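Local coordinates for conserved hypothetical protein (Streptococcus pneumoniae, PDB 2GK4) that is of unknown function but belongs to the DNA/pantothenate metabolism flavoproteins and probably binds a nucleotide through its Rossmann-like alpha-beta-alpha core, at residues Ile195-Phe204 and Val213-Leu223. Sequence-based numbering, arbitrary orientation. Where two conformers were deposited one is given.
Sequences ISADQHRAIF and VQTKEEIAELL
Phe204 lies flat against Leu222 of the helix 216-228. Leu222 CD2 sits over the centre of the ring, 3.5 Å from its centroid, in a CH-pi contact. Ile219 O meets the ring edge near its plane, and Leu223 CG lies 4.0 Å from Phe204 CE2. Phe204 also touches Leu186 and Ile188 of the neighbouring strand 186-191. His200 is clamped between two isoleucines. Ile195 CG1 covers the centre of one face, and Ile219 CD1 covers the opposite face toward the rim, 3.6 Å from His200 ND1. His200 CG stands anti to the backbone N (chi1 -167°), and the ring extends toward the helix. His200 ND1 is buried and has no partner in the model. Between the two rings, Ala202 CB packs on Val213 CG2 and Ile219 CD1.

These residues join a beta hairpin to the helix that follows it, at the edge of the mixed sheet of the alpha-beta-alpha sandwich. Ala202 and Val213 form an antiparallel hydrogen-bonded pair. Beyond this pair the regular pairing stops, but His200 N still donates to Gln214 O at 2.7 Å, almost straight at 175°. Thr215 is the N-cap, and its OG1 accepts from Glu218 N.

The Gln214 amide bridges two side chains of the other segment. Its OE1 takes Arg201 NH1 at 2.7 Å, nearly along the C=O axis and close to the guanidinium plane. Its NE2 donates to Gln199 OE1 at 3.0 Å in a bent bond, from above the plane of the Gln199 carbonyl. Arg201 NE also pairs with Glu168. Two waters link Lys216 NZ to Ser196 O.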
ATOM      1  N   ILE A 195     -21.605  -6.132   5.644  1.00 22.65           N
ATOM      2  CA  ILE A 195     -21.439  -4.921   4.850  1.00 22.96           C
ATOM      3  C   ILE A 195     -21.559  -5.320   3.361  1.00 24.06           C
ATOM      4  O   ILE A 195     -20.985  -6.334   2.919  1.00 24.75           O
ATOM      5  CB  ILE A 195     -20.040  -4.275   5.095  1.00 22.59           C
ATOM      6  CG1 ILE A 195     -19.852  -3.906   6.580  1.00 22.67           C
ATOM      7  CG2 ILE A 195     -19.834  -3.063   4.155  1.00 22.13           C
ATOM      8  CD1 ILE A 195     -18.416  -3.408   6.946  1.00 23.19           C
ATOM      9  N   SER A 196     -22.302  -4.535   2.593  1.00 24.53           N
ATOM     10  CA  SER A 196     -22.502  -4.828   1.171  1.00 25.60           C
ATOM     11  C   SER A 196     -22.596  -3.526   0.398  1.00 26.73           C
ATOM     12  O   SER A 196     -22.316  -2.447   0.950  1.00 26.87           O
ATOM     13  CB  SER A 196     -23.778  -5.657   0.958  1.00 25.95           C
ATOM     14  OG  SER A 196     -24.935  -4.844   1.111  1.00 25.62           O
ATOM     15  N   ALA A 197     -23.021  -3.609  -0.864  1.00 25.89           N
ATOM     16  CA  ALA A 197     -23.097  -2.402  -1.674  1.00 27.53           C
ATOM     17  C   ALA A 197     -24.209  -1.466  -1.200  1.00 27.73           C
ATOM     18  O   ALA A 197     -24.091  -0.255  -1.360  1.00 28.35           O
ATOM     19  CB  ALA A 197     -23.267  -2.736  -3.175  1.00 26.84           C
ATOM     20  N   ASP A 198     -25.278  -2.017  -0.627  0.50 27.70           N
ATOM     21  CA  ASP A 198     -26.434  -1.203  -0.221  0.50 27.60           C
ATOM     22  C   ASP A 198     -26.894  -1.455   1.222  0.50 27.32           C
ATOM     23  O   ASP A 198     -28.016  -1.097   1.597  0.50 27.27           O
ATOM     24  CB  ASP A 198     -27.602  -1.425  -1.187  0.50 27.68           C
ATOM     25  CG  ASP A 198     -28.175  -2.821  -1.096  0.50 28.22           C
ATOM     26  OD1 ASP A 198     -27.478  -3.728  -0.603  0.50 27.05           O
ATOM     27  OD2 ASP A 198     -29.330  -3.016  -1.520  0.50 30.54           O
ATOM     28  N   GLN A 199     -26.050  -2.108   2.013  1.00 26.87           N
ATOM     29  CA  GLN A 199     -26.315  -2.250   3.450  1.00 26.70           C
ATOM     30  C   GLN A 199     -25.022  -2.139   4.243  1.00 25.47           C
ATOM     31  O   GLN A 199     -23.932  -2.428   3.730  1.00 24.15           O
ATOM     32  CB  GLN A 199     -26.978  -3.598   3.773  1.00 27.45           C
ATOM     33  CG  GLN A 199     -28.331  -3.854   3.139  1.00 32.55           C
ATOM     34  CD  GLN A 199     -29.486  -3.382   3.986  1.00 40.19           C
ATOM     35  OE1 GLN A 199     -29.990  -4.127   4.840  1.00 43.24           O
ATOM     36  NE2 GLN A 199     -29.921  -2.141   3.765  1.00 41.12           N
ATOM     37  N   HIS A 200     -25.146  -1.753   5.512  1.00 23.49           N
ATOM     38  CA  HIS A 200     -23.991  -1.722   6.382  1.00 23.24           C
ATOM     39  C   HIS A 200     -24.576  -1.808   7.777  1.00 22.30           C
ATOM     40  O   HIS A 200     -24.897  -0.791   8.372  1.00 23.49           O
ATOM     41  CB  HIS A 200     -23.230  -0.389   6.227  1.00 23.02           C
ATOM     42  CG  HIS A 200     -21.865  -0.390   6.848  1.00 22.85           C
ATOM     43  ND1 HIS A 200     -21.608  -0.863   8.120  1.00 27.03           N
ATOM     44  CD2 HIS A 200     -20.678   0.034   6.362  1.00 19.25           C
ATOM     45  CE1 HIS A 200     -20.319  -0.739   8.384  1.00 22.45           C
ATOM     46  NE2 HIS A 200     -19.731  -0.204   7.332  1.00 25.71           N
ATOM     47  N   ARG A 201     -24.771  -3.020   8.259  1.00 21.81           N
ATOM     48  CA  ARG A 201     -25.327  -3.209   9.621  1.00 21.52           C
ATOM     49  C   ARG A 201     -24.304  -2.709  10.627  1.00 20.48           C
ATOM     50  O   ARG A 201     -23.125  -3.066  10.543  1.00 19.92           O
ATOM     51  CB  ARG A 201     -25.579  -4.711   9.856  1.00 21.88           C
ATOM     52  CG  ARG A 201     -25.967  -5.095  11.273  1.00 25.31           C
ATOM     53  CD  ARG A 201     -27.456  -5.019  11.422  1.00 25.55           C
ATOM     54  NE  ARG A 201     -27.855  -5.565  12.715  1.00 26.36           N
ATOM     55  CZ  ARG A 201     -29.053  -5.357  13.256  1.00 27.12           C
ATOM     56  NH1 ARG A 201     -29.940  -4.615  12.599  1.00 26.68           N
ATOM     57  NH2 ARG A 201     -29.333  -5.858  14.470  1.00 24.13           N
ATOM     58  N   ALA A 202     -24.754  -1.934  11.612  1.00 20.07           N
ATOM     59  CA  ALA A 202     -23.893  -1.489  12.704  1.00 19.82           C
ATOM     60  C   ALA A 202     -24.675  -1.326  13.989  1.00 20.09           C
ATOM     61  O   ALA A 202     -25.900  -1.118  13.983  1.00 21.82           O
ATOM     62  CB  ALA A 202     -23.193  -0.164  12.350  1.00 20.02           C
ATOM     63  N   ILE A 203     -23.957  -1.452  15.088  1.00 20.92           N
ATOM     64  CA  ILE A 203     -24.558  -1.334  16.410  1.00 20.32           C
ATOM     65  C   ILE A 203     -23.832  -0.227  17.126  1.00 20.13           C
ATOM     66  O   ILE A 203     -22.612  -0.295  17.320  1.00 20.82           O
ATOM     67  CB  ILE A 203     -24.444  -2.651  17.192  1.00 20.14           C
ATOM     68  CG1 ILE A 203     -24.894  -3.850  16.312  1.00 22.03           C
ATOM     69  CG2 ILE A 203     -25.170  -2.561  18.558  1.00 20.27           C
ATOM     70  CD1 ILE A 203     -24.505  -5.196  16.861  1.00 27.24           C
ATOM     71  N   PHE A 204     -24.593   0.783  17.548  1.00 19.91           N
ATOM     72  CA  PHE A 204     -24.059   1.895  18.334  1.00 18.60           C
ATOM     73  C   PHE A 204     -24.048   1.415  19.781  1.00 19.33           C
ATOM     74  O   PHE A 204     -25.111   1.267  20.403  1.00 18.57           O
ATOM     75  CB  PHE A 204     -24.953   3.143  18.151  1.00 18.57           C
ATOM     76  CG  PHE A 204     -24.674   3.916  16.892  1.00 19.86           C
ATOM     77  CD1 PHE A 204     -24.609   3.278  15.641  1.00 19.53           C
ATOM     78  CD2 PHE A 204     -24.516   5.305  16.952  1.00 20.89           C
ATOM     79  CE1 PHE A 204     -24.359   4.015  14.472  1.00 18.23           C
ATOM     80  CE2 PHE A 204     -24.285   6.056  15.798  1.00 18.86           C
ATOM     81  CZ  PHE A 204     -24.216   5.422  14.557  1.00 19.89           C
ATOM     82  N   VAL A 213     -28.425   0.188  13.231  1.00 21.49           N
ATOM     83  CA  VAL A 213     -28.702   0.831  11.956  1.00 22.89           C
ATOM     84  C   VAL A 213     -28.350  -0.122  10.802  1.00 22.80           C
ATOM     85  O   VAL A 213     -27.623  -1.100  10.980  1.00 22.26           O
ATOM     86  CB  VAL A 213     -27.925   2.179  11.770  1.00 23.52           C
ATOM     87  CG1 VAL A 213     -28.419   3.258  12.738  1.00 25.02           C
ATOM     88  CG2 VAL A 213     -26.424   1.938  11.890  1.00 23.26           C
ATOM     89  N   GLN A 214     -28.848   0.195   9.611  1.00 23.36           N
ATOM     90  CA  GLN A 214     -28.784  -0.731   8.494  1.00 24.53           C
ATOM     91  C   GLN A 214     -27.926  -0.321   7.318  1.00 23.55           C
ATOM     92  O   GLN A 214     -27.622  -1.173   6.469  1.00 22.86           O
ATOM     93  CB  GLN A 214     -30.202  -1.009   7.975  1.00 25.74           C
ATOM     94  CG  GLN A 214     -30.932  -1.986   8.808  1.00 31.72           C
ATOM     95  CD  GLN A 214     -30.185  -3.303   8.931  1.00 36.78           C
ATOM     96  OE1 GLN A 214     -29.990  -3.787  10.030  1.00 38.49           O
ATOM     97  NE2 GLN A 214     -29.722  -3.858   7.803  1.00 38.21           N
ATOM     98  N   THR A 215     -27.611   0.976   7.238  1.00 23.39           N
ATOM     99  CA  THR A 215     -26.864   1.558   6.110  1.00 24.13           C
ATOM    100  C   THR A 215     -25.858   2.592   6.576  1.00 23.82           C
ATOM    101  O   THR A 215     -25.947   3.136   7.694  1.00 22.77           O
ATOM    102  CB  THR A 215     -27.793   2.249   5.046  1.00 24.57           C
ATOM    103  OG1 THR A 215     -28.430   3.399   5.630  1.00 24.06           O
ATOM    104  CG2 THR A 215     -28.863   1.304   4.538  1.00 25.18           C
ATOM    105  N   LYS A 216     -24.899   2.882   5.700  1.00 23.80           N
ATOM    106  CA  LYS A 216     -23.911   3.918   5.933  1.00 24.74           C
ATOM    107  C   LYS A 216     -24.563   5.259   6.144  1.00 24.50           C
ATOM    108  O   LYS A 216     -24.134   6.019   6.988  1.00 25.00           O
ATOM    109  CB  LYS A 216     -22.954   4.015   4.731  1.00 24.09           C
ATOM    110  CG  LYS A 216     -21.907   2.899   4.708  1.00 26.18           C
ATOM    111  CD  LYS A 216     -21.019   2.944   3.420  1.00 25.91           C
ATOM    112  CE  LYS A 216     -19.832   1.997   3.553  1.00 28.39           C
ATOM    113  NZ  LYS A 216     -20.286   0.549   3.739  1.00 25.25           N
ATOM    114  N   GLU A 217     -25.598   5.551   5.361  1.00 26.25           N
ATOM    115  CA  GLU A 217     -26.304   6.822   5.502  1.00 27.22           C
ATOM    116  C   GLU A 217     -26.949   6.896   6.889  1.00 26.88           C
ATOM    117  O   GLU A 217     -26.893   7.939   7.551  1.00 25.50           O
ATOM    118  CB  GLU A 217     -27.339   6.983   4.382  1.00 28.68           C
ATOM    119  CG  GLU A 217     -26.711   7.111   2.974  1.00 32.77           C
ATOM    120  CD  GLU A 217     -26.074   5.812   2.437  1.00 37.44           C
ATOM    121  OE1 GLU A 217     -26.567   4.691   2.728  1.00 35.35           O
ATOM    122  OE2 GLU A 217     -25.072   5.923   1.698  1.00 41.87           O
ATOM    123  N   GLU A 218     -27.520   5.778   7.343  1.00 25.97           N
ATOM    124  CA  GLU A 218     -28.140   5.730   8.672  1.00 26.09           C
ATOM    125  C   GLU A 218     -27.095   5.905   9.760  1.00 23.84           C
ATOM    126  O   GLU A 218     -27.381   6.543  10.789  1.00 23.85           O
ATOM    127  CB  GLU A 218     -28.880   4.413   8.899  1.00 25.94           C
ATOM    128  CG  GLU A 218     -30.362   4.446   8.526  1.00 29.41           C
ATOM    129  CD  GLU A 218     -31.028   3.061   8.560  1.00 29.88           C
ATOM    130  OE1 GLU A 218     -30.689   2.220   9.432  1.00 30.32           O
ATOM    131  OE2 GLU A 218     -31.913   2.821   7.702  1.00 35.37           O
ATOM    132  N   ILE A 219     -25.899   5.334   9.546  1.00 22.80           N
ATOM    133  CA  ILE A 219     -24.778   5.534  10.490  1.00 22.29           C
ATOM    134  C   ILE A 219     -24.490   7.024  10.628  1.00 22.82           C
ATOM    135  O   ILE A 219     -24.464   7.572  11.751  1.00 21.17           O
ATOM    136  CB  ILE A 219     -23.487   4.742  10.082  1.00 21.99           C
ATOM    137  CG1 ILE A 219     -23.750   3.232  10.139  1.00 21.66           C
ATOM    138  CG2 ILE A 219     -22.282   5.116  10.989  1.00 22.05           C
ATOM    139  CD1 ILE A 219     -22.651   2.350   9.429  1.00 22.14           C
ATOM    140  N   ALA A 220     -24.281   7.677   9.478  1.00 22.61           N
ATOM    141  CA  ALA A 220     -24.012   9.123   9.472  1.00 23.58           C
ATOM    142  C   ALA A 220     -25.104   9.973  10.119  1.00 23.82           C
ATOM    143  O   ALA A 220     -24.789  10.879  10.914  1.00 22.57           O
ATOM    144  CB  ALA A 220     -23.649   9.632   8.044  1.00 23.03           C
ATOM    145  N   GLU A 221     -26.357   9.647   9.809  0.50 24.05           N
ATOM    146  CA  GLU A 221     -27.507  10.398  10.285  0.50 24.86           C
ATOM    147  C   GLU A 221     -27.650  10.308  11.810  0.50 24.69           C
ATOM    148  O   GLU A 221     -27.876  11.309  12.489  0.50 24.41           O
ATOM    149  CB  GLU A 221     -28.776   9.937   9.531  0.50 25.27           C
ATOM    150  CG  GLU A 221     -28.705  10.256   8.018  0.50 25.44           C
ATOM    151  CD  GLU A 221     -29.743   9.539   7.143  0.50 26.60           C
ATOM    152  OE1 GLU A 221     -30.392   8.578   7.605  0.50 29.58           O
ATOM    153  OE2 GLU A 221     -29.911   9.954   5.970  0.50 28.07           O
ATOM    154  N   LEU A 222     -27.478   9.099  12.341  1.00 24.08           N
ATOM    155  CA  LEU A 222     -27.529   8.848  13.775  1.00 23.58           C
ATOM    156  C   LEU A 222     -26.362   9.527  14.504  1.00 23.17           C
ATOM    157  O   LEU A 222     -26.547  10.149  15.562  1.00 23.16           O
ATOM    158  CB  LEU A 222     -27.589   7.342  14.074  1.00 23.41           C
ATOM    159  CG  LEU A 222     -27.767   6.984  15.564  1.00 22.62           C
ATOM    160  CD1 LEU A 222     -28.972   7.680  16.170  1.00 22.75           C
ATOM    161  CD2 LEU A 222     -27.869   5.469  15.757  1.00 23.61           C
ATOM    162  N   LEU A 223     -25.154   9.436  13.954  1.00 23.61           N
ATOM    163  CA  LEU A 223     -24.045  10.168  14.545  1.00 23.84           C
ATOM    164  C   LEU A 223     -24.368  11.644  14.562  1.00 24.27           C
ATOM    165  O   LEU A 223     -24.088  12.307  15.550  1.00 24.80           O
ATOM    166  CB  LEU A 223     -22.744   9.962  13.774  1.00 24.31           C
ATOM    167  CG  LEU A 223     -21.882   8.803  14.240  1.00 26.10           C
ATOM    168  CD1 LEU A 223     -20.814   8.519  13.155  1.00 27.25           C
ATOM    169  CD2 LEU A 223     -21.227   9.127  15.586  1.00 24.62           C
TER
HETATM  170  O   HOH W   1     -22.671  -0.027   2.443  1.00 23.34           O
HETATM  171  O   HOH W   2     -19.724  -1.277   1.059  1.00 35.11           O